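Local atomic coordinates of cellulase (Bacillus sp. BG-CS10, PDB entry 5E09), a protein that probably hydrolyses internal beta-1,4-glucosidic bonds of cellulose, as a halophilic trimodular family 5 glycoside hydrolase that carries a family 46 carbohydrate-binding module. Residues Glu196-Ser200 / Thr222-Tyr226; Phe293-His298 / Ser335-Ser340. One frame throughout, in Å; residues are numbered along the deposited sequence.

Contact 1. Residues Glu196-Ser200 / Thr222-Tyr226; sequences ETATS and TVHYY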
loop_
_atom_site.group_PDB
_atom_site.type_symbol
_atom_site.label_atom_id
_atom_site.label_comp_id
_atom_site.label_asym_id
_atom_site.label_seq_id
_atom_site.Cartn_x
_atom_site.Cartn_y
_atom_site.Cartn_z
ATOM N N GLU A 196 -0.354 15.975 7.834
ATOM C CA GLU A 196 -0.152 14.519 7.857
ATOM C C GLU A 196 -0.593 13.843 6.557
ATOM O O GLU A 196 -0.808 12.628 6.527
ATOM C CB GLU A 196 -0.897 13.889 9.040
ATOM C CG GLU A 196 -0.261 14.133 10.389
ATOM C CD GLU A 196 -1.157 13.709 11.542
ATOM O OE1 GLU A 196 -2.318 13.324 11.284
ATOM O OE2 GLU A 196 -0.702 13.767 12.706
ATOM N N THR A 197 -0.711 14.638 5.493
ATOM C CA THR A 197 -1.358 14.231 4.239
ATOM C C THR A 197 -2.629 13.423 4.474
ATOM O O THR A 197 -2.909 12.483 3.739
ATOM C CB THR A 197 -0.412 13.405 3.329
ATOM O OG1 THR A 197 -0.021 12.197 3.995
ATOM C CG2 THR A 197 0.825 14.213 2.952
ATOM N N ALA A 198 -3.394 13.792 5.499
ATOM C CA ALA A 198 -4.624 13.081 5.841
ATOM C C ALA A 198 -5.841 13.744 5.195
ATOM O O ALA A 198 -5.725 14.797 4.575
ATOM C CB ALA A 198 -4.792 13.013 7.348
ATOM N N THR A 199 -7.014 13.141 5.355
ATOM C CA THR A 199 -8.167 13.544 4.557
ATOM C C THR A 199 -9.385 13.999 5.357
ATOM O O THR A 199 -10.489 14.056 4.818
ATOM C CB THR A 199 -8.605 12.393 3.626
ATOM O OG1 THR A 199 -9.054 11.277 4.409
ATOM C CG2 THR A 199 -7.445 11.958 2.741
ATOM N N SER A 200 -9.191 14.333 6.630
ATOM C CA SER A 200 -10.269 14.902 7.434
ATOM C C SER A 200 -10.770 16.200 6.810
ATOM O O SER A 200 -9.985 16.973 6.253
ATOM C CB SER A 200 -9.799 15.156 8.865
ATOM O OG SER A 200 -9.322 13.961 9.455
ATOM N N THR A 222 -2.252 17.608 -2.402
ATOM C CA THR A 222 -1.893 16.202 -2.324
ATOM C C THR A 222 -2.307 15.539 -1.020
ATOM O O THR A 222 -2.210 16.127 0.062
ATOM C CB THR A 222 -0.385 15.978 -2.518
ATOM O OG1 THR A 222 -0.117 14.572 -2.470
ATOM C CG2 THR A 222 0.435 16.685 -1.443
ATOM N N VAL A 223 -2.778 14.303 -1.137
ATOM C CA VAL A 223 -3.090 13.517 0.051
ATOM C C VAL A 223 -2.559 12.101 -0.127
ATOM O O VAL A 223 -2.153 11.715 -1.228
ATOM C CB VAL A 223 -4.606 13.481 0.352
ATOM C CG1 VAL A 223 -5.080 14.838 0.850
ATOM C CG2 VAL A 223 -5.401 13.053 -0.873
ATOM N N HIS A 224 -2.549 11.346 0.966
ATOM C CA HIS A 224 -2.086 9.965 0.962
ATOM C C HIS A 224 -3.204 9.058 1.450
ATOM O O HIS A 224 -4.069 9.494 2.203
ATOM C CB HIS A 224 -0.848 9.792 1.845
ATOM C CG HIS A 224 0.377 10.461 1.308
ATOM N ND1 HIS A 224 1.575 10.485 1.997
ATOM C CD2 HIS A 224 0.597 11.130 0.153
ATOM C CE1 HIS A 224 2.471 11.140 1.290
ATOM N NE2 HIS A 224 1.907 11.546 0.166
ATOM N N TYR A 225 -3.182 7.797 1.031
ATOM C CA TYR A 225 -4.219 6.857 1.441
ATOM C C TYR A 225 -3.708 5.420 1.458
ATOM O O TYR A 225 -3.134 4.947 0.486
ATOM C CB TYR A 225 -5.431 6.964 0.516
ATOM C CG TYR A 225 -6.614 6.178 1.014
ATOM C CD1 TYR A 225 -7.391 6.659 2.061
ATOM C CD2 TYR A 225 -6.948 4.951 0.454
ATOM C CE1 TYR A 225 -8.470 5.949 2.531
ATOM C CE2 TYR A 225 -8.030 4.230 0.919
ATOM C CZ TYR A 225 -8.789 4.737 1.956
ATOM O OH TYR A 225 -9.869 4.031 2.426
ATOM N N TYR A 226 -3.936 4.723 2.564
ATOM C CA TYR A 226 -3.390 3.381 2.731
ATOM C C TYR A 226 -4.446 2.387 3.174
ATOM O O TYR A 226 -4.127 1.305 3.659
ATOM C CB TYR A 226 -2.233 3.403 3.728
ATOM C CG TYR A 226 -0.956 3.910 3.111
ATOM C CD1 TYR A 226 -0.104 3.044 2.433
ATOM C CD2 TYR A 226 -0.611 5.255 3.183
ATOM C CE1 TYR A 226 1.065 3.500 1.849
ATOM C CE2 TYR A 226 0.556 5.723 2.600
ATOM C CZ TYR A 226 1.390 4.839 1.935
ATOM O OH TYR A 226 2.558 5.290 1.358
#
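With chi1 at 62°, Thr-197 holds OG1 between its own backbone N and carbonyl carbon, while His-224 (chi1 -69°) swings CG to the side opposite its carbonyl carbon, and the two side chains meet obliquely. Thr-197 CB sits over one face of the imidazole, 3.8 Å from the ring centroid and 19° off the normal, a CH-pi contact displaced toward the rim. On the same threonine CG2 reaches the far part of the ring, 3.9 Å from His-224 CE1, whereas OG1 lies 3.2 Å from His-224 CG. The hydroxyl is fixed in rotation by donating to Glu-196 O at 2.7 Å, from a position tilted out of that carbonyl's plane. Glu-196 and Thr-197 both have positive phi, and in this left-handed backbone conformation the carbonyl of Thr-197, like its side chain, faces the strand: Thr-197 O accepts from His-224 N at 3.0 Å. Farther along, Thr-199 CG2 packs 4.0 Å from Val-223 CB, the side chains crossing nearly at right angles, and Ala-198 O comes within 3.8 Å of Val-223 CG1. The loop thereby continues the partnership that strand 190-193 makes through Leu-192 and Thr-222 in the barrel. The imidazole is itself held from outside the two segments, its ND1 hydrogen-bonded to OE2 of Glu-149. A leucine in place of His-224 would probably leave Glu-149 without this mate and Thr-197 without the flat face it rests on. Since Glu-149, beyond the fourth barrel strand, and Glu-271, on the seventh and bonded by Tyr-226, match the positions of acid/base and nucleophile in family 5, the threonine is likely a second-shell residue that steadies the histidine beside the catalytic cleft.

Contact 2. Residues Phe293-His298 / Ser335-Ser340; sequences FEFLIH and SWEGRS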
loop_
_atom_site.group_PDB
_atom_site.type_symbol
_atom_site.label_atom_id
_atom_site.label_comp_id
_atom_site.label_asym_id
_atom_site.label_seq_id
_atom_site.Cartn_x
_atom_site.Cartn_y
_atom_site.Cartn_z
ATOM N N PHE A 293 -7.560 -2.949 -4.598
ATOM C CA PHE A 293 -6.959 -2.014 -5.550
ATOM C C PHE A 293 -7.862 -1.729 -6.756
ATOM O O PHE A 293 -7.899 -0.595 -7.250
ATOM C CB PHE A 293 -5.588 -2.524 -5.998
ATOM C CG PHE A 293 -4.509 -2.289 -4.976
ATOM C CD1 PHE A 293 -3.863 -1.063 -4.903
ATOM C CD2 PHE A 293 -4.161 -3.279 -4.069
ATOM C CE1 PHE A 293 -2.874 -0.825 -3.951
ATOM C CE2 PHE A 293 -3.168 -3.054 -3.112
ATOM C CZ PHE A 293 -2.526 -1.821 -3.056
ATOM N N GLU A 294 -8.607 -2.735 -7.210
ATOM C CA GLU A 294 -9.551 -2.539 -8.316
ATOM C C GLU A 294 -10.623 -1.506 -7.943
ATOM O O GLU A 294 -10.889 -0.545 -8.689
ATOM C CB GLU A 294 -10.203 -3.874 -8.703
ATOM C CG GLU A 294 -10.970 -3.864 -10.029
ATOM C CD GLU A 294 -12.401 -3.385 -9.885
ATOM O OE1 GLU A 294 -12.989 -3.562 -8.791
ATOM O OE2 GLU A 294 -12.936 -2.826 -10.869
ATOM N N PHE A 295 -11.233 -1.711 -6.780
ATOM C CA PHE A 295 -12.239 -0.787 -6.269
ATOM C C PHE A 295 -11.685 0.642 -6.124
ATOM O O PHE A 295 -12.243 1.618 -6.662
ATOM C CB PHE A 295 -12.755 -1.309 -4.930
ATOM C CG PHE A 295 -13.973 -0.604 -4.426
ATOM C CD1 PHE A 295 -15.236 -0.998 -4.833
ATOM C CD2 PHE A 295 -13.858 0.436 -3.522
ATOM C CE1 PHE A 295 -16.368 -0.352 -4.355
ATOM C CE2 PHE A 295 -14.980 1.083 -3.039
ATOM C CZ PHE A 295 -16.237 0.690 -3.454
ATOM N N LEU A 296 -10.569 0.747 -5.407
ATOM C CA LEU A 296 -9.915 2.031 -5.166
ATOM C C LEU A 296 -9.641 2.805 -6.453
ATOM O O LEU A 296 -10.013 3.980 -6.576
ATOM C CB LEU A 296 -8.599 1.826 -4.409
ATOM C CG LEU A 296 -7.763 3.090 -4.185
ATOM C CD1 LEU A 296 -8.552 4.127 -3.392
ATOM C CD2 LEU A 296 -6.442 2.771 -3.491
ATOM N N ILE A 297 -8.983 2.157 -7.413
ATOM C CA ILE A 297 -8.606 2.878 -8.623
ATOM C C ILE A 297 -9.844 3.229 -9.462
ATOM O O ILE A 297 -9.883 4.295 -10.090
ATOM C CB ILE A 297 -7.581 2.086 -9.448
ATOM C CG1 ILE A 297 -6.269 2.007 -8.664
ATOM C CG2 ILE A 297 -7.330 2.762 -10.793
ATOM C CD1 ILE A 297 -5.221 1.113 -9.282
ATOM N N HIS A 298 -10.868 2.374 -9.438
ATOM C CA HIS A 298 -12.130 2.749 -10.072
ATOM C C HIS A 298 -12.645 4.076 -9.518
ATOM O O HIS A 298 -12.971 5.001 -10.281
ATOM C CB HIS A 298 -13.199 1.675 -9.879
ATOM C CG HIS A 298 -14.577 2.122 -10.262
ATOM N ND1 HIS A 298 -14.853 2.734 -11.465
ATOM C CD2 HIS A 298 -15.758 2.039 -9.601
ATOM C CE1 HIS A 298 -16.144 3.012 -11.530
ATOM N NE2 HIS A 298 -16.715 2.600 -10.411
ATOM N N SER A 335 -6.956 -1.594 -14.211
ATOM C CA SER A 335 -7.766 -0.600 -13.516
ATOM C C SER A 335 -7.523 0.825 -14.021
ATOM O O SER A 335 -8.398 1.681 -13.885
ATOM C CB SER A 335 -7.517 -0.677 -12.010
ATOM O OG SER A 335 -7.811 -1.979 -11.527
ATOM N N TRP A 336 -6.349 1.083 -14.600
ATOM C CA TRP A 336 -6.097 2.385 -15.227
ATOM C C TRP A 336 -7.111 2.696 -16.327
ATOM O O TRP A 336 -7.429 3.861 -16.569
ATOM C CB TRP A 336 -4.696 2.463 -15.837
ATOM C CG TRP A 336 -3.579 2.213 -14.897
ATOM C CD1 TRP A 336 -3.608 2.306 -13.534
ATOM C CD2 TRP A 336 -2.246 1.828 -15.246
ATOM N NE1 TRP A 336 -2.372 1.998 -13.014
ATOM C CE2 TRP A 336 -1.522 1.699 -14.043
ATOM C CE3 TRP A 336 -1.599 1.578 -16.459
ATOM C CZ2 TRP A 336 -0.180 1.330 -14.023
ATOM C CZ3 TRP A 336 -0.264 1.213 -16.433
ATOM C CH2 TRP A 336 0.430 1.092 -15.224
ATOM N N GLU A 337 -7.605 1.656 -16.999
ATOM C CA GLU A 337 -8.508 1.849 -18.135
ATOM C C GLU A 337 -9.984 1.639 -17.784
ATOM O O GLU A 337 -10.867 2.252 -18.390
ATOM C CB GLU A 337 -8.118 0.924 -19.290
ATOM C CG GLU A 337 -8.964 1.112 -20.539
ATOM C CD GLU A 337 -8.525 0.213 -21.690
ATOM O OE1 GLU A 337 -7.579 -0.586 -21.494
ATOM O OE2 GLU A 337 -9.122 0.312 -22.790
ATOM N N GLY A 338 -10.257 0.779 -16.810
ATOM C CA GLY A 338 -11.633 0.474 -16.474
ATOM C C GLY A 338 -11.749 -0.677 -15.504
ATOM O O GLY A 338 -10.752 -1.264 -15.089
ATOM N N ARG A 339 -12.983 -1.008 -15.149
ATOM C CA ARG A 339 -13.241 -2.004 -14.117
ATOM C C ARG A 339 -12.974 -3.435 -14.579
ATOM O O ARG A 339 -13.206 -3.777 -15.739
ATOM C CB ARG A 339 -14.686 -1.879 -13.622
ATOM C CG ARG A 339 -15.003 -0.518 -13.021
ATOM C CD ARG A 339 -16.031 -0.624 -11.903
ATOM N NE ARG A 339 -15.531 -1.407 -10.772
ATOM C CZ ARG A 339 -16.237 -1.660 -9.676
ATOM N NH1 ARG A 339 -17.476 -1.194 -9.562
ATOM N NH2 ARG A 339 -15.708 -2.381 -8.694
ATOM N N SER A 340 -12.473 -4.258 -13.659
ATOM C CA SER A 340 -12.305 -5.691 -13.883
ATOM C C SER A 340 -13.331 -6.460 -13.074
ATOM O O SER A 340 -13.701 -6.044 -11.974
ATOM C CB SER A 340 -10.898 -6.158 -13.498
ATOM O OG SER A 340 -9.920 -5.571 -14.329
#
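Glu-294 and Arg-339 form a bidentate, side-on salt bridge: NE donates to OE2 and NH2 to OE1, each pair 3.0 Å apart and nearly straight. Both oxygens use their syn lone pairs, and carboxylate and guanidinium are almost coplanar, 7° apart. Ser-340 N adds a third bond, to Glu-294 OE2 at 3.2 Å, coming from above the carboxylate plane. Two donors thus grip OE2. The arginine pair keeps the two flat groups coplanar, while the bond from above helps fix how the buried carboxylate is turned, an environment that would probably stabilise its negative charge. A bend at chi2 (-86°) turns the Glu-294 carboxylate toward the arginine.

One face of the guanidinium lies on the ring of His-298, with centres 4.3 Å apart and planes at 11°. Arg-339 CD stands above the middle of the same ring, 3.4 Å from its centroid in a CH-pi contact, so the methylene and the charged head share one imidazole face. Beyond the polar cluster, Ile-297 CG2 packs against Ser-335, 3.7 Å from its CB and 3.4 Å from its O. Ser-335 OG, which is bonded to Met-331 O of its own helix, lies 3.7 Å from Glu-294 CA.

Helix 286-302, between the seventh and eighth barrel strands, is thus joined to the end of helix 326-337, where Gly-338 breaks out of helical geometry. Phe-293 and Leu-296 face inward onto Phe-272 of strand 267-272, while Phe-295 packs on the neighbouring helix 243-261. Outward, the carbonyl of Ser-340 bonds His-366 and its hydroxyl bonds Ala-423, while the carbonyl of Arg-339 bonds Asn-368, anchoring the chain as it enters the beta sheets that begin at 342-343.

From the N terminus, the chain builds the first five barrel strands before contact 1, which closes the loop running from 196-200 through helix 201-214 into the sixth strand, 219-225. Contact 2 opens only afterwards, on helix 286-302, and closes past the eighth strand with the end of helix 326-337. The two are therefore in series, neither nested nor crossed, with centres about 20 Å apart. Packing bridges them: Tyr-225 CD2 lies 4.2 Å from Leu-296 CD1, joining the sixth strand to the helix layer. Contact 1 belongs to the catalytic end of the barrel, while contact 2 fastens helix 286-302 of its outer layer to the chain leading into the following beta module.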